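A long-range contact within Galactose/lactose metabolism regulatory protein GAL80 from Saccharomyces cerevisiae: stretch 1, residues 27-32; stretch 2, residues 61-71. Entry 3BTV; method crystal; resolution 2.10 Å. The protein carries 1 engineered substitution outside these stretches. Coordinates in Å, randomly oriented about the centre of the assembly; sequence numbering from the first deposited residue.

Stretch 1, residues 27-32: GLNAAK
Stretch 2, residues 61-71: ETSIATIQRLK

This is a small loop-against-helix contact in which one backbone-to-threonine hydrogen bond fixes an irregular segment to the side of a helix, and short apolar contacts with an arginine packed alongside complete the fit. Stretch 1 has no regular secondary structure. Leu-28 and Asn-29 are extended (phi/psi -93/123 and -139/115), after which Ala-30 (-60/-21) and Ala-31 (-105/-17) turn the chain, closed by a bond from Lys-32 N to Asn-29 O of 3.2 Å. Gly-27 precedes them at 112/12, where a side chain would be jammed against the preceding carbonyl. Stretch 2 is helical through Arg-69; Leu-70 follows, and Lys-71, with positive phi (65/45), ends the helix in a Schellman motif, its N lying 2.9 Å from Gln-68 O.

The register is set by Ala-30 and Thr-66, whose CA atoms lie 5.1 Å apart. Ala-30 N donates to Thr-66 OG1 at 3.0 Å with a nearly linear N-H...O angle of 176°. Thr-66 adopts the m rotamer (chi1 -66°), and its OG1 in turn donates to Thr-62 O, one helical turn earlier, at 2.7 Å. A hydroxyl can accept and donate at once, so threonine here links the loop amide to the helix backbone. Its methyl also serves the contact: Thr-66 CG2 is 4.2 Å from CG of Leu-28, a buried residue with chi1 t and chi2 p.

Asn-29 shapes the loop from within. With chi1 t and chi2 -16°, its OD1 accepts from Ala-31 N at 2.9 Å, while its ND2 reaches to 3.9 Å from CG2 of Thr-62.

Ala-30 has the largest area covered by the opposing stretch, and its CA-to-CB bond points toward the helix. Its small methyl sits close against several neighbours: CB is 3.8 Å from Thr-66 OG1, 3.8 Å from Arg-69 CD and 3.9 Å from Leu-70 CG. Leu-70 (chi1 m, chi2 t) supplies the apolar partner just beyond the helix.

Arg-69 is extended, with chi1 to chi3 all t and chi4 173°, so its long side chain runs beside the turn. Ala-30 O and Ala-31 CA lie over one face of the guanidinium, and NH1 approaches Ala-31 CB to 3.4 Å. The exposed setting suits the charged group, while its aliphatic part packs on alanine. Together the two stretches bury 348 Å², both sides summed.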

# COMPACT_ATOMS: atom_id res chain seq x y z
N GLY B 27 18.67 -16.12 30.14
CA GLY B 27 17.40 -16.41 29.49
C GLY B 27 17.39 -17.75 28.78
O GLY B 27 16.49 -18.05 28.00
N LEU B 28 18.42 -18.55 29.04
CA LEU B 28 18.49 -19.89 28.47
C LEU B 28 17.88 -20.92 29.42
O LEU B 28 18.30 -21.03 30.57
CB LEU B 28 19.94 -20.28 28.17
CG LEU B 28 20.09 -21.73 27.74
CD1 LEU B 28 19.16 -22.03 26.55
CD2 LEU B 28 21.54 -22.04 27.41
N ASN B 29 16.89 -21.65 28.94
CA ASN B 29 16.23 -22.66 29.76
C ASN B 29 15.95 -23.92 28.96
O ASN B 29 15.16 -23.90 28.01
CB ASN B 29 14.93 -22.11 30.33
CG ASN B 29 14.24 -23.09 31.26
OD1 ASN B 29 14.55 -24.28 31.28
ND2 ASN B 29 13.29 -22.59 32.04
N ALA B 30 16.59 -25.02 29.34
CA ALA B 30 16.50 -26.26 28.58
C ALA B 30 15.07 -26.80 28.44
O ALA B 30 14.79 -27.58 27.53
CB ALA B 30 17.40 -27.32 29.17
N ALA B 31 14.18 -26.37 29.33
CA ALA B 31 12.80 -26.87 29.32
C ALA B 31 11.78 -25.88 28.77
O ALA B 31 10.67 -26.26 28.42
CB ALA B 31 12.40 -27.31 30.71
N LYS B 32 12.16 -24.61 28.70
CA LYS B 32 11.21 -23.56 28.35
C LYS B 32 11.91 -22.39 27.67
O LYS B 32 13.11 -22.17 27.85
CB LYS B 32 10.48 -23.09 29.61
CG LYS B 32 9.21 -22.28 29.36
CD LYS B 32 8.47 -21.99 30.66
CE LYS B 32 7.19 -21.20 30.41
NZ LYS B 32 6.47 -20.89 31.68
N GLU B 61 17.91 -22.60 40.27
CA GLU B 61 17.66 -24.01 39.99
C GLU B 61 17.71 -24.31 38.49
O GLU B 61 18.57 -25.07 38.04
CB GLU B 61 16.30 -24.44 40.56
CG GLU B 61 16.16 -24.25 42.07
CD GLU B 61 15.68 -22.85 42.44
OE1 GLU B 61 15.72 -21.95 41.58
OE2 GLU B 61 15.27 -22.66 43.61
N THR B 62 16.79 -23.73 37.73
CA THR B 62 16.72 -23.97 36.29
C THR B 62 18.05 -23.76 35.56
O THR B 62 18.32 -24.41 34.56
CB THR B 62 15.62 -23.14 35.62
OG1 THR B 62 15.42 -21.93 36.37
CG2 THR B 62 14.32 -23.92 35.56
N SER B 63 18.87 -22.84 36.06
CA SER B 63 20.22 -22.67 35.54
C SER B 63 20.98 -23.98 35.74
O SER B 63 21.45 -24.59 34.78
CB SER B 63 20.94 -21.54 36.27
OG SER B 63 20.13 -20.39 36.36
N ILE B 64 21.10 -24.39 36.99
CA ILE B 64 21.74 -25.66 37.34
C ILE B 64 21.10 -26.82 36.59
O ILE B 64 21.80 -27.67 36.03
CB ILE B 64 21.66 -25.91 38.85
CG1 ILE B 64 22.65 -25.02 39.59
CG2 ILE B 64 21.93 -27.37 39.17
CD1 ILE B 64 22.30 -24.78 41.03
N ALA B 65 19.77 -26.86 36.59
CA ALA B 65 19.04 -27.88 35.85
C ALA B 65 19.50 -27.91 34.39
O ALA B 65 19.84 -28.97 33.86
CB ALA B 65 17.54 -27.61 35.93
N THR B 66 19.51 -26.75 33.75
CA THR B 66 19.86 -26.62 32.34
C THR B 66 21.31 -27.04 32.07
O THR B 66 21.60 -27.72 31.08
CB THR B 66 19.67 -25.17 31.83
OG1 THR B 66 18.28 -24.82 31.86
CG2 THR B 66 20.21 -25.01 30.41
N ILE B 67 22.21 -26.62 32.94
CA ILE B 67 23.62 -26.92 32.78
C ILE B 67 23.80 -28.43 32.82
O ILE B 67 24.71 -28.98 32.20
CB ILE B 67 24.49 -26.26 33.87
CG1 ILE B 67 24.27 -24.75 33.89
CG2 ILE B 67 25.96 -26.58 33.65
CD1 ILE B 67 25.09 -24.02 34.93
N GLN B 68 22.91 -29.09 33.54
CA GLN B 68 22.96 -30.54 33.67
C GLN B 68 22.24 -31.19 32.50
O GLN B 68 22.80 -32.04 31.80
CB GLN B 68 22.33 -30.97 34.99
CG GLN B 68 22.69 -32.38 35.42
CD GLN B 68 22.36 -32.63 36.87
OE1 GLN B 68 21.76 -31.79 37.54
NE2 GLN B 68 22.76 -33.79 37.38
N ARG B 69 21.00 -30.78 32.28
CA ARG B 69 20.15 -31.36 31.24
C ARG B 69 20.77 -31.21 29.85
O ARG B 69 20.38 -31.92 28.92
CB ARG B 69 18.76 -30.73 31.28
CG ARG B 69 17.83 -31.20 30.18
CD ARG B 69 16.40 -30.77 30.45
NE ARG B 69 15.52 -31.08 29.33
CZ ARG B 69 14.19 -30.94 29.36
NH1 ARG B 69 13.60 -30.49 30.46
NH2 ARG B 69 13.47 -31.25 28.29
N LEU B 70 21.73 -30.31 29.72
CA LEU B 70 22.38 -30.08 28.43
C LEU B 70 23.83 -30.53 28.41
O LEU B 70 24.48 -30.50 27.36
CB LEU B 70 22.28 -28.61 28.03
CG LEU B 70 20.89 -28.11 27.64
CD1 LEU B 70 20.94 -26.64 27.24
CD2 LEU B 70 20.32 -28.97 26.52
N LYS B 71 24.35 -30.94 29.56
CA LYS B 71 25.73 -31.40 29.66
C LYS B 71 26.73 -30.28 29.38
O LYS B 71 27.70 -30.47 28.65
CB LYS B 71 25.98 -32.56 28.70
CG LYS B 71 25.13 -33.79 28.95
CD LYS B 71 25.66 -34.59 30.12
CE LYS B 71 24.90 -35.89 30.27
NZ LYS B 71 23.45 -35.64 30.48